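Local coordinates for uncharacterized protein (Leptospira interrogans serogroup Icterohaemorrhagiae serovar copenhageni, PDB 6ULO), which is of unknown function but carries a domain related to NADP-binding Rossmann folds and is probably membrane-anchored through a helix missing from this N-terminally truncated construct, at residues F86-D91 / T205-T210; N65-V68 / Q74-T77; T210-G215 / I240-V245; I221-A226 / S284-W289. All blocks are in the same frame, centred on the assembly; numbering follows the deposited sequence.

Contact 1: residues F86-D91 / T205-T210; sequences FIYLMD and TGIGNT
Around Tyr88 and Ile207, whose CA atoms lie 8.6 Å apart, strand 86-91 and the helical turn 205-210 run almost antiparallel, with segment axes 11.7 Å apart at an angle of 162°. At that spacing only side chains bridge the gap, and three van der Waals contacts carry it. The main one is aliphatic against aromatic. Ile207 lies over one face of the Tyr88 ring, its CG1 about 4.0 Å above the plane and displaced toward the rim on the CD2-CE2 side. CG2 of Ile207 comes down on the same rim, 4.0 Å from CD2 of Tyr88. The ring and the isoleucine lie alongside each other and point in opposite senses, and the hydroxyl end of the ring reaches Thr210. There CG2 of Thr210 meets Tyr88 OH at 3.8 Å; a chi1 of -69° sets this methyl anti to the backbone N and leaves OG1 to bond Thr30 OG1. The polar partner of the phenol oxygen is Leu27 O, to which it is hydrogen-bonded. On the other flank Met90, bent at its last torsion (chi3 81°), brings SD to 4.2 Å from Ile207 CD1. Strand 86-91 is an inner strand of the sheet, between strands 191-195 and 66-69. Ile194 of the former packs against both Tyr88 and Ile207, and Leu27 of helix 18-28 touches Thr210. Ile87 and Leu89, pointing through the other face of the sheet, pack instead on helix 74-82.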
loop_
_atom_site.group_PDB
_atom_site.type_symbol
_atom_site.label_atom_id
_atom_site.label_comp_id
_atom_site.label_asym_id
_atom_site.label_seq_id
_atom_site.Cartn_x
_atom_site.Cartn_y
_atom_site.Cartn_z
ATOM N N PHE A 86 -10.875 -4.687 -3.009
ATOM C CA PHE A 86 -9.826 -5.052 -3.953
ATOM C C PHE A 86 -8.623 -4.204 -3.597
ATOM O O PHE A 86 -8.780 -3.116 -3.037
ATOM C CB PHE A 86 -10.226 -4.748 -5.409
ATOM C CG PHE A 86 -11.521 -5.392 -5.844
ATOM C CD1 PHE A 86 -11.522 -6.693 -6.338
ATOM C CD2 PHE A 86 -12.731 -4.731 -5.728
ATOM C CE1 PHE A 86 -12.695 -7.326 -6.714
ATOM C CE2 PHE A 86 -13.923 -5.356 -6.117
ATOM C CZ PHE A 86 -13.895 -6.667 -6.595
ATOM N N ILE A 87 -7.433 -4.721 -3.886
ATOM C CA ILE A 87 -6.183 -4.049 -3.533
ATOM C C ILE A 87 -5.292 -3.947 -4.765
ATOM O O ILE A 87 -4.813 -4.977 -5.262
ATOM C CB ILE A 87 -5.429 -4.793 -2.421
ATOM C CG1 ILE A 87 -6.293 -4.985 -1.183
ATOM C CG2 ILE A 87 -4.118 -4.065 -2.103
ATOM C CD1 ILE A 87 -5.649 -5.849 -0.113
ATOM N N TYR A 88 -5.040 -2.718 -5.234
ATOM C CA TYR A 88 -3.974 -2.473 -6.203
ATOM C C TYR A 88 -2.683 -2.096 -5.466
ATOM O O TYR A 88 -2.661 -1.144 -4.681
ATOM C CB TYR A 88 -4.349 -1.323 -7.136
ATOM C CG TYR A 88 -5.171 -1.731 -8.337
ATOM C CD1 TYR A 88 -4.711 -2.683 -9.244
ATOM C CD2 TYR A 88 -6.350 -1.047 -8.650
ATOM C CE1 TYR A 88 -5.445 -2.999 -10.416
ATOM C CE2 TYR A 88 -7.071 -1.329 -9.821
ATOM C CZ TYR A 88 -6.597 -2.297 -10.682
ATOM O OH TYR A 88 -7.309 -2.543 -11.811
ATOM N N LEU A 89 -1.620 -2.824 -5.728
ATOM C CA LEU A 89 -0.291 -2.508 -5.205
ATOM C C LEU A 89 0.480 -1.976 -6.394
ATOM O O LEU A 89 0.992 -2.745 -7.210
ATOM C CB LEU A 89 0.363 -3.743 -4.589
ATOM C CG LEU A 89 -0.453 -4.370 -3.452
ATOM C CD1 LEU A 89 0.222 -5.633 -3.001
ATOM C CD2 LEU A 89 -0.553 -3.411 -2.281
ATOM N N MET A 90 0.530 -0.657 -6.521
ATOM C CA MET A 90 1.145 -0.012 -7.675
ATOM C C MET A 90 2.488 0.558 -7.248
ATOM O O MET A 90 2.530 1.434 -6.378
ATOM C CB MET A 90 0.273 1.130 -8.217
ATOM C CG MET A 90 0.902 1.756 -9.450
ATOM S SD MET A 90 0.066 3.289 -10.024
ATOM C CE MET A 90 0.782 4.460 -8.891
ATOM N N ASP A 91 3.576 0.105 -7.859
ATOM C CA ASP A 91 4.895 0.627 -7.516
ATOM C C ASP A 91 5.727 0.772 -8.780
ATOM O O ASP A 91 5.441 0.166 -9.816
ATOM C CB ASP A 91 5.580 -0.268 -6.468
ATOM C CG ASP A 91 6.631 0.455 -5.644
ATOM O OD1 ASP A 91 6.246 0.975 -4.567
ATOM O OD2 ASP A 91 7.825 0.458 -6.056
ATOM N N THR A 205 -3.770 6.987 -13.903
ATOM C CA THR A 205 -4.957 7.398 -14.642
ATOM C C THR A 205 -5.773 6.189 -15.050
ATOM O O THR A 205 -7.012 6.195 -14.954
ATOM C CB THR A 205 -4.560 8.232 -15.858
ATOM O OG1 THR A 205 -4.248 9.548 -15.400
ATOM C CG2 THR A 205 -5.722 8.349 -16.873
ATOM N N GLY A 206 -5.083 5.111 -15.457
ATOM C CA GLY A 206 -5.766 3.897 -15.875
ATOM C C GLY A 206 -6.566 3.268 -14.754
ATOM O O GLY A 206 -7.631 2.699 -14.999
ATOM N N ILE A 207 -6.067 3.343 -13.508
ATOM C CA ILE A 207 -6.836 2.796 -12.392
ATOM C C ILE A 207 -8.167 3.518 -12.286
ATOM O O ILE A 207 -9.225 2.895 -12.127
ATOM C CB ILE A 207 -6.054 2.897 -11.074
ATOM C CG1 ILE A 207 -4.896 1.903 -11.065
ATOM C CG2 ILE A 207 -6.967 2.667 -9.891
ATOM C CD1 ILE A 207 -3.956 2.135 -9.858
ATOM N N GLY A 208 -8.137 4.847 -12.378
ATOM C CA GLY A 208 -9.381 5.586 -12.284
ATOM C C GLY A 208 -10.336 5.232 -13.409
ATOM O O GLY A 208 -11.547 5.080 -13.192
ATOM N N ASN A 209 -9.809 5.066 -14.629
ATOM C CA ASN A 209 -10.691 4.716 -15.749
ATOM C C ASN A 209 -11.255 3.306 -15.592
ATOM O O ASN A 209 -12.435 3.067 -15.877
ATOM C CB ASN A 209 -9.944 4.842 -17.062
ATOM C CG ASN A 209 -9.613 6.275 -17.384
ATOM O OD1 ASN A 209 -10.270 7.200 -16.907
ATOM N ND2 ASN A 209 -8.610 6.468 -18.215
ATOM N N THR A 210 -10.431 2.363 -15.124
ATOM C CA THR A 210 -10.906 1.009 -14.900
ATOM C C THR A 210 -11.999 0.982 -13.849
ATOM O O THR A 210 -13.044 0.348 -14.035
ATOM C CB THR A 210 -9.724 0.139 -14.467
ATOM O OG1 THR A 210 -8.820 -0.027 -15.570
ATOM C CG2 THR A 210 -10.213 -1.222 -13.953
#

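Contact 2: residues N65-V68 / Q74-T77; sequences NVYV and QNLT
Tyr67 of strand 66-69 reaches across to Asn75, in the first turn of helix 74-82, and the whole contact rests on this pair. From CB, with CG anti to the backbone N (chi1 -176°), the side chain projects from the strand toward the helix; CB and CG themselves stay clear of Asn75, and contact begins at the far half of the ring. The backbone oxygen of Asn75 sits above one ring face, offset toward the rim, 3.7 Å from CZ and 3.9 Å from CE1 of Tyr67. CE2, on the other edge, meets the side chain of Asn75: OD1 at 3.1 Å and CB at 3.6 Å. At the tip, OH donates a hydrogen bond to OD1 of Asn75 over 2.7 Å. The acceptor lies at the ring's edge and in its plane, while the amide plane is turned 76° from the ring. Seen from the amide, the C=O...donor angle is 124° and the hydroxyl is tilted slightly out of the carbonyl plane. The NH2 end of the same amide donates to Val70 O and Ser72 O in the strand-to-helix loop, so hydrogen bonds at both ends fix its rotation. Tyr67 is flanked further by Ile78 and Ala79 of the helix and by Ile87 and Ile220 of the adjoining strands. Strand 66-69, helix 74-82 and strand 86-91 form a beta-alpha-beta unit. Together with the strand order, this is consistent with the opening unit of a Rossmann-like fold, whose strand-to-helix turn is here tied to the helix by Asn75.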
loop_
_atom_site.group_PDB
_atom_site.type_symbol
_atom_site.label_atom_id
_atom_site.label_comp_id
_atom_site.label_asym_id
_atom_site.label_seq_id
_atom_site.Cartn_x
_atom_site.Cartn_y
_atom_site.Cartn_z
ATOM N N ASN A 65 -14.406 -0.173 -0.074
ATOM C CA ASN A 65 -14.100 0.261 -1.433
ATOM C C ASN A 65 -12.729 -0.230 -1.882
ATOM O O ASN A 65 -12.206 -1.190 -1.299
ATOM C CB ASN A 65 -14.278 1.774 -1.578
ATOM C CG ASN A 65 -15.746 2.173 -1.452
ATOM O OD1 ASN A 65 -16.588 1.694 -2.198
ATOM N ND2 ASN A 65 -16.054 3.011 -0.500
ATOM N N VAL A 66 -12.156 0.359 -2.928
ATOM C CA VAL A 66 -10.902 -0.156 -3.482
ATOM C C VAL A 66 -9.712 0.461 -2.751
ATOM O O VAL A 66 -9.741 1.627 -2.334
ATOM C CB VAL A 66 -10.858 0.062 -5.015
ATOM C CG1 VAL A 66 -9.528 -0.388 -5.616
ATOM C CG2 VAL A 66 -12.029 -0.678 -5.657
ATOM N N TYR A 67 -8.627 -0.298 -2.617
ATOM C CA TYR A 67 -7.394 0.182 -2.004
ATOM C C TYR A 67 -6.361 0.351 -3.111
ATOM O O TYR A 67 -6.212 -0.559 -3.939
ATOM C CB TYR A 67 -6.893 -0.886 -1.007
ATOM C CG TYR A 67 -5.672 -0.443 -0.248
ATOM C CD1 TYR A 67 -5.789 0.026 1.044
ATOM C CD2 TYR A 67 -4.411 -0.462 -0.825
ATOM C CE1 TYR A 67 -4.681 0.464 1.763
ATOM C CE2 TYR A 67 -3.296 -0.027 -0.109
ATOM C CZ TYR A 67 -3.456 0.437 1.188
ATOM O OH TYR A 67 -2.374 0.882 1.911
ATOM N N VAL A 68 -5.616 1.476 -3.121
ATOM C CA VAL A 68 -4.460 1.665 -4.010
ATOM C C VAL A 68 -3.272 2.077 -3.152
ATOM O O VAL A 68 -3.400 3.005 -2.351
ATOM C CB VAL A 68 -4.730 2.767 -5.050
ATOM C CG1 VAL A 68 -3.506 2.961 -5.945
ATOM C CG2 VAL A 68 -6.008 2.424 -5.833
ATOM N N GLN A 74 2.821 -3.362 4.214
ATOM C CA GLN A 74 2.051 -2.439 5.045
ATOM C C GLN A 74 0.694 -2.133 4.423
ATOM O O GLN A 74 -0.263 -1.798 5.129
ATOM C CB GLN A 74 2.829 -1.156 5.344
ATOM C CG GLN A 74 2.968 -0.186 4.178
ATOM C CD GLN A 74 4.179 -0.415 3.320
ATOM O OE1 GLN A 74 4.520 -1.544 2.975
ATOM N NE2 GLN A 74 4.834 0.669 2.909
ATOM N N ASN A 75 0.582 -2.247 3.090
ATOM C CA ASN A 75 -0.702 -2.052 2.421
ATOM C C ASN A 75 -1.709 -3.117 2.815
ATOM O O ASN A 75 -2.910 -2.837 2.874
ATOM C CB ASN A 75 -0.489 -2.089 0.917
ATOM C CG ASN A 75 0.302 -0.877 0.454
ATOM O OD1 ASN A 75 -0.210 0.243 0.458
ATOM N ND2 ASN A 75 1.544 -1.090 0.050
ATOM N N LEU A 76 -1.239 -4.347 3.017
ATOM C CA LEU A 76 -2.138 -5.416 3.439
ATOM C C LEU A 76 -2.626 -5.163 4.862
ATOM O O LEU A 76 -3.790 -5.418 5.186
ATOM C CB LEU A 76 -1.445 -6.771 3.287
ATOM C CG LEU A 76 -0.886 -6.999 1.880
ATOM C CD1 LEU A 76 -0.235 -8.363 1.816
ATOM C CD2 LEU A 76 -1.924 -6.901 0.778
ATOM N N THR A 77 -1.749 -4.637 5.733
ATOM C CA THR A 77 -2.196 -4.246 7.064
ATOM C C THR A 77 -3.336 -3.239 6.979
ATOM O O THR A 77 -4.390 -3.417 7.623
ATOM C CB THR A 77 -1.023 -3.673 7.841
ATOM O OG1 THR A 77 -0.082 -4.733 8.024
ATOM C CG2 THR A 77 -1.446 -3.125 9.207
#

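Contact 3: residues T210-G215 / I240-V245; sequences TLKKIG and ILNLPV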
loop_
_atom_site.group_PDB
_atom_site.type_symbol
_atom_site.label_atom_id
_atom_site.label_comp_id
_atom_site.label_asym_id
_atom_site.label_seq_id
_atom_site.Cartn_x
_atom_site.Cartn_y
_atom_site.Cartn_z
ATOM N N THR A 210 -10.431 2.363 -15.124
ATOM C CA THR A 210 -10.906 1.009 -14.900
ATOM C C THR A 210 -11.999 0.982 -13.849
ATOM O O THR A 210 -13.044 0.348 -14.035
ATOM C CB THR A 210 -9.724 0.139 -14.467
ATOM O OG1 THR A 210 -8.820 -0.027 -15.570
ATOM C CG2 THR A 210 -10.213 -1.222 -13.953
ATOM N N LEU A 211 -11.781 1.670 -12.734
ATOM C CA LEU A 211 -12.769 1.687 -11.662
ATOM C C LEU A 211 -14.052 2.367 -12.113
ATOM O O LEU A 211 -15.152 1.889 -11.800
ATOM C CB LEU A 211 -12.189 2.379 -10.434
ATOM C CG LEU A 211 -11.050 1.595 -9.773
ATOM C CD1 LEU A 211 -10.607 2.250 -8.464
ATOM C CD2 LEU A 211 -11.422 0.123 -9.504
ATOM N N LYS A 212 -13.940 3.465 -12.874
ATOM C CA LYS A 212 -15.139 4.092 -13.439
ATOM C C LYS A 212 -15.921 3.119 -14.321
ATOM O O LYS A 212 -17.161 3.053 -14.259
ATOM C CB LYS A 212 -14.760 5.365 -14.195
ATOM C CG LYS A 212 -14.484 6.510 -13.214
ATOM C CD LYS A 212 -13.865 7.701 -13.901
ATOM C CE LYS A 212 -13.788 8.876 -12.967
ATOM N NZ LYS A 212 -13.165 10.079 -13.588
ATOM N N LYS A 213 -15.211 2.332 -15.132
ATOM C CA LYS A 213 -15.885 1.418 -16.045
ATOM C C LYS A 213 -16.667 0.360 -15.283
ATOM O O LYS A 213 -17.748 -0.049 -15.714
ATOM C CB LYS A 213 -14.866 0.782 -17.003
ATOM C CG LYS A 213 -15.465 -0.202 -18.015
ATOM C CD LYS A 213 -16.574 0.445 -18.850
ATOM C CE LYS A 213 -16.952 -0.412 -20.067
ATOM N NZ LYS A 213 -18.248 -0.009 -20.692
ATOM N N ILE A 214 -16.145 -0.106 -14.145
ATOM C CA ILE A 214 -16.839 -1.145 -13.387
ATOM C C ILE A 214 -17.722 -0.580 -12.285
ATOM O O ILE A 214 -18.296 -1.355 -11.514
ATOM C CB ILE A 214 -15.865 -2.191 -12.818
ATOM C CG1 ILE A 214 -14.932 -1.576 -11.769
ATOM C CG2 ILE A 214 -15.089 -2.844 -13.967
ATOM C CD1 ILE A 214 -14.052 -2.602 -11.027
ATOM N N GLY A 215 -17.846 0.737 -12.182
ATOM C CA GLY A 215 -18.724 1.340 -11.202
ATOM C C GLY A 215 -18.262 1.256 -9.768
ATOM O O GLY A 215 -19.109 1.233 -8.867
ATOM N N ILE A 240 -4.992 11.895 -9.957
ATOM C CA ILE A 240 -5.751 11.915 -8.710
ATOM C C ILE A 240 -7.148 12.490 -8.930
ATOM O O ILE A 240 -8.132 11.970 -8.391
ATOM C CB ILE A 240 -4.980 12.623 -7.583
ATOM C CG1 ILE A 240 -3.622 11.935 -7.361
ATOM C CG2 ILE A 240 -5.829 12.656 -6.305
ATOM C CD1 ILE A 240 -3.702 10.533 -6.891
ATOM N N LEU A 241 -7.266 13.552 -9.741
ATOM C CA LEU A 241 -8.586 14.093 -10.046
ATOM C C LEU A 241 -9.466 13.079 -10.746
ATOM O O LEU A 241 -10.691 13.129 -10.616
ATOM C CB LEU A 241 -8.461 15.364 -10.891
ATOM C CG LEU A 241 -8.452 16.617 -10.003
ATOM C CD1 LEU A 241 -7.317 16.675 -8.991
ATOM C CD2 LEU A 241 -8.488 17.858 -10.879
ATOM N N ASN A 242 -8.859 12.174 -11.520
ATOM C CA ASN A 242 -9.609 11.186 -12.278
ATOM C C ASN A 242 -10.086 10.009 -11.436
ATOM O O ASN A 242 -10.890 9.204 -11.907
ATOM C CB ASN A 242 -8.745 10.682 -13.447
ATOM C CG ASN A 242 -9.510 9.825 -14.398
ATOM O OD1 ASN A 242 -10.554 10.245 -14.947
ATOM N ND2 ASN A 242 -9.004 8.611 -14.620
ATOM N N LEU A 243 -9.629 9.877 -10.199
ATOM C CA LEU A 243 -10.044 8.727 -9.391
ATOM C C LEU A 243 -11.493 8.900 -8.956
ATOM O O LEU A 243 -11.847 9.967 -8.417
ATOM C CB LEU A 243 -9.190 8.586 -8.132
ATOM C CG LEU A 243 -7.726 8.208 -8.341
ATOM C CD1 LEU A 243 -6.993 8.284 -6.995
ATOM C CD2 LEU A 243 -7.576 6.804 -8.967
ATOM N N PRO A 244 -12.342 7.883 -9.140
ATOM C CA PRO A 244 -13.668 7.892 -8.504
ATOM C C PRO A 244 -13.490 7.597 -7.020
ATOM O O PRO A 244 -12.738 6.692 -6.651
ATOM C CB PRO A 244 -14.399 6.758 -9.227
ATOM C CG PRO A 244 -13.310 5.798 -9.586
ATOM C CD PRO A 244 -12.077 6.628 -9.874
ATOM N N VAL A 245 -14.143 8.393 -6.170
ATOM C CA VAL A 245 -13.931 8.306 -4.729
ATOM C C VAL A 245 -15.260 8.355 -3.996
ATOM O O VAL A 245 -16.269 8.816 -4.523
ATOM C CB VAL A 245 -12.988 9.417 -4.215
ATOM C CG1 VAL A 245 -11.658 9.334 -4.924
ATOM C CG2 VAL A 245 -13.609 10.792 -4.432
HETATM O O HOH W 1 -13.407 12.078 -11.685
#
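This is a partly buried contact near the protein surface, in which Leu211 and Lys212, near the C-terminal end of helix 203-214, meet Asn242 and Pro244, at the C-terminal end of helix 234-241 and in the loop that follows. Its inner part is apolar: CG of the Pro244 ring touches Leu211 CB at 3.7 Å and Lys212 CG at 3.9 Å. The backbones come closest here as well, with 6.4 Å between the CA atoms of Lys212 and Pro244. Beyond CG the lysine chain is extended and passes obliquely over the proline toward Asn242. NZ donates to Asn242 OD1 at 2.9 Å, approaching from above the amide, 58° out of the carbonyl plane and so not on a lone pair. A weak bond to Asn242 O, at 3.0 Å, and a water that links NZ to Leu241 O add two more partners to the ammonium group. In a topology consistent with a Rossmann-like fold, helix 203-214 leads into strand 218-222, which is followed by helix 234-241, so the contact joins the helices that precede and follow that strand in the chain. The first helix closes in a Schellman motif: Gly215, at positive phi (72°), sends its N back to Lys212 O over 3.2 Å. Asn242 is held from a second direction too, because its ND2 bonds Asn209 OD1, about one turn before Lys212. Leu211 packs further on Leu27 of helix 18-28 and on Val218 of the strand.

Contact 4: residues I221-A226 / S284-W289; sequences IYFSNA and SNFQKW
Phe223 and Phe286 meet obliquely in the layer where helix 283-291 packs on the sheet of this probably Rossmann-like fold, at the C-terminal end of strand 218-222. Their planes are inclined at 58° and the ring centroids stand 6.0 Å apart, an oblique aromatic pair. Contact is confined to one corner of each ring. CE2 of Phe286 lies 3.7 Å from CE2 of Phe223 and 4.0 Å from its CZ, so a single helix-side atom does the touching. The two rings reach this point by different routes: in Phe286, CG is anti to the backbone N (chi1 -173°), whereas in Phe223 it is anti to the carbonyl carbon (chi1 -63°). Both are buried, and both also pack on Val251 of strand 249-255 and on Ile240 of helix 234-241. Phe286 takes part in a cation-pi interaction with Arg253 as well. Phe223 opens a type II' beta turn that ends at Ala226, closed by a hydrogen bond from Ala226 N to Phe223 O of 2.9 Å. The preceding residue, Tyr222, points to the other face of the sheet, toward helix 74-82, and its hydroxyl bonds Glu50 and Gln74. The turn folds back over that tyrosine, and the backbone N of Ser224 comes to rest 3.4 Å above the centre of the Tyr222 ring.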
loop_
_atom_site.group_PDB
_atom_site.type_symbol
_atom_site.label_atom_id
_atom_site.label_comp_id
_atom_site.label_asym_id
_atom_site.label_seq_id
_atom_site.Cartn_x
_atom_site.Cartn_y
_atom_site.Cartn_z
ATOM N N ILE A 221 -6.080 5.653 -0.750
ATOM C CA ILE A 221 -4.844 5.668 -1.516
ATOM C C ILE A 221 -3.687 5.956 -0.566
ATOM O O ILE A 221 -3.721 6.940 0.190
ATOM C CB ILE A 221 -4.903 6.602 -2.747
ATOM C CG1 ILE A 221 -3.653 6.412 -3.595
ATOM C CG2 ILE A 221 -5.138 8.075 -2.363
ATOM C CD1 ILE A 221 -3.802 6.946 -5.004
ATOM N N TYR A 222 -2.687 5.070 -0.551
ATOM C CA TYR A 222 -1.546 5.170 0.355
ATOM C C TYR A 222 -0.300 5.555 -0.433
ATOM O O TYR A 222 0.073 4.871 -1.396
ATOM C CB TYR A 222 -1.347 3.826 1.071
ATOM C CG TYR A 222 -0.003 3.688 1.794
ATOM C CD1 TYR A 222 0.205 4.239 3.079
ATOM C CD2 TYR A 222 1.052 3.016 1.201
ATOM C CE1 TYR A 222 1.429 4.077 3.727
ATOM C CE2 TYR A 222 2.268 2.846 1.868
ATOM C CZ TYR A 222 2.447 3.388 3.124
ATOM O OH TYR A 222 3.657 3.230 3.734
ATOM N N PHE A 223 0.337 6.650 -0.026
ATOM C CA PHE A 223 1.533 7.175 -0.669
ATOM C C PHE A 223 2.809 6.947 0.117
ATOM O O PHE A 223 3.859 7.374 -0.343
ATOM C CB PHE A 223 1.411 8.674 -0.916
ATOM C CG PHE A 223 0.292 9.050 -1.854
ATOM C CD1 PHE A 223 0.170 8.463 -3.115
ATOM C CD2 PHE A 223 -0.650 10.019 -1.481
ATOM C CE1 PHE A 223 -0.859 8.863 -3.992
ATOM C CE2 PHE A 223 -1.667 10.415 -2.357
ATOM C CZ PHE A 223 -1.764 9.839 -3.596
ATOM N N SER A 224 2.748 6.378 1.330
ATOM C CA SER A 224 3.918 6.390 2.204
ATOM C C SER A 224 4.417 7.825 2.294
ATOM O O SER A 224 3.590 8.733 2.330
ATOM C CB SER A 224 4.949 5.354 1.727
ATOM O OG SER A 224 6.056 5.298 2.622
ATOM N N ASN A 225 5.729 8.044 2.265
ATOM C CA ASN A 225 6.261 9.401 2.194
ATOM C C ASN A 225 6.739 9.735 0.795
ATOM O O ASN A 225 7.589 10.623 0.625
ATOM C CB ASN A 225 7.365 9.649 3.242
ATOM C CG ASN A 225 8.656 8.946 2.915
ATOM O OD1 ASN A 225 8.628 7.780 2.455
ATOM N ND2 ASN A 225 9.795 9.600 3.172
ATOM N N ALA A 226 6.185 9.059 -0.227
ATOM C CA ALA A 226 6.653 9.286 -1.594
ATOM C C ALA A 226 6.525 10.742 -2.021
ATOM O O ALA A 226 7.359 11.222 -2.797
ATOM C CB ALA A 226 5.881 8.394 -2.561
ATOM N N SER A 284 -11.271 13.675 -1.652
ATOM C CA SER A 284 -11.952 14.840 -2.229
ATOM C C SER A 284 -11.272 16.142 -1.812
ATOM O O SER A 284 -11.152 17.076 -2.620
ATOM C CB SER A 284 -13.412 14.864 -1.788
ATOM O OG SER A 284 -13.486 14.991 -0.380
ATOM N N ASN A 285 -10.848 16.232 -0.547
ATOM C CA ASN A 285 -10.117 17.407 -0.075
ATOM C C ASN A 285 -8.781 17.528 -0.800
ATOM O O ASN A 285 -8.417 18.607 -1.286
ATOM C CB ASN A 285 -9.938 17.300 1.449
ATOM C CG ASN A 285 -9.167 18.484 2.047
ATOM O OD1 ASN A 285 -7.958 18.585 1.871
ATOM N ND2 ASN A 285 -9.866 19.369 2.769
ATOM N N PHE A 286 -8.074 16.417 -0.949
ATOM C CA PHE A 286 -6.802 16.436 -1.658
ATOM C C PHE A 286 -6.982 16.897 -3.098
ATOM O O PHE A 286 -6.151 17.635 -3.613
ATOM C CB PHE A 286 -6.189 15.036 -1.588
ATOM C CG PHE A 286 -4.786 14.921 -2.126
ATOM C CD1 PHE A 286 -3.813 15.878 -1.818
ATOM C CD2 PHE A 286 -4.418 13.809 -2.888
ATOM C CE1 PHE A 286 -2.506 15.731 -2.266
ATOM C CE2 PHE A 286 -3.101 13.650 -3.331
ATOM C CZ PHE A 286 -2.139 14.607 -3.011
ATOM N N GLN A 287 -8.068 16.484 -3.752
ATOM C CA GLN A 287 -8.342 16.922 -5.120
ATOM C C GLN A 287 -8.512 18.438 -5.207
ATOM O O GLN A 287 -8.065 19.051 -6.178
ATOM C CB GLN A 287 -9.576 16.201 -5.664
ATOM C CG GLN A 287 -9.309 14.709 -5.911
ATOM C CD GLN A 287 -10.599 13.947 -6.199
ATOM O OE1 GLN A 287 -11.659 14.366 -5.761
ATOM N NE2 GLN A 287 -10.513 12.847 -6.941
ATOM N N LYS A 288 -9.093 19.063 -4.171
ATOM C CA LYS A 288 -9.136 20.524 -4.115
ATOM C C LYS A 288 -7.733 21.120 -4.063
ATOM O O LYS A 288 -7.419 22.077 -4.783
ATOM C CB LYS A 288 -9.943 21.011 -2.909
ATOM C CG LYS A 288 -11.394 20.592 -2.845
ATOM C CD LYS A 288 -12.024 21.090 -1.524
ATOM C CE LYS A 288 -13.516 20.870 -1.482
ATOM N NZ LYS A 288 -14.253 21.670 -2.519
ATOM N N TRP A 289 -6.875 20.601 -3.176
ATOM C CA TRP A 289 -5.514 21.132 -3.106
ATOM C C TRP A 289 -4.798 20.990 -4.439
ATOM O O TRP A 289 -4.133 21.920 -4.900
ATOM C CB TRP A 289 -4.728 20.436 -1.982
ATOM C CG TRP A 289 -5.177 20.899 -0.637
ATOM C CD1 TRP A 289 -6.145 20.331 0.162
ATOM C CD2 TRP A 289 -4.653 22.008 0.096
ATOM N NE1 TRP A 289 -6.269 21.056 1.336
ATOM C CE2 TRP A 289 -5.359 22.077 1.315
ATOM C CE3 TRP A 289 -3.662 22.964 -0.168
ATOM C CZ2 TRP A 289 -5.113 23.062 2.253
ATOM C CZ3 TRP A 289 -3.420 23.937 0.779
ATOM C CH2 TRP A 289 -4.135 23.971 1.966
#

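Overall arrangement
The four contacts occupy both faces of one sheet: contact 2 lies on the face of helix 74-82, contacts 1, 3 and 4 on the other. Contacts 1 and 2, with centres 11 Å apart, are joined through paired strands, as Tyr88 N to Tyr67 O (2.8 Å) attests. Strand 218-222 links contact 2 to contact 4: Val68 O and Tyr222 N are 2.8 Å apart. Contacts 1 and 3 share Thr210, and their centres are 9 Å apart. Contact 3 touches contact 4 where Ile240 O meets Gln287 NE2 at 2.9 Å, whereas contacts 1 and 4 stay about 7 Å apart at their nearest atoms.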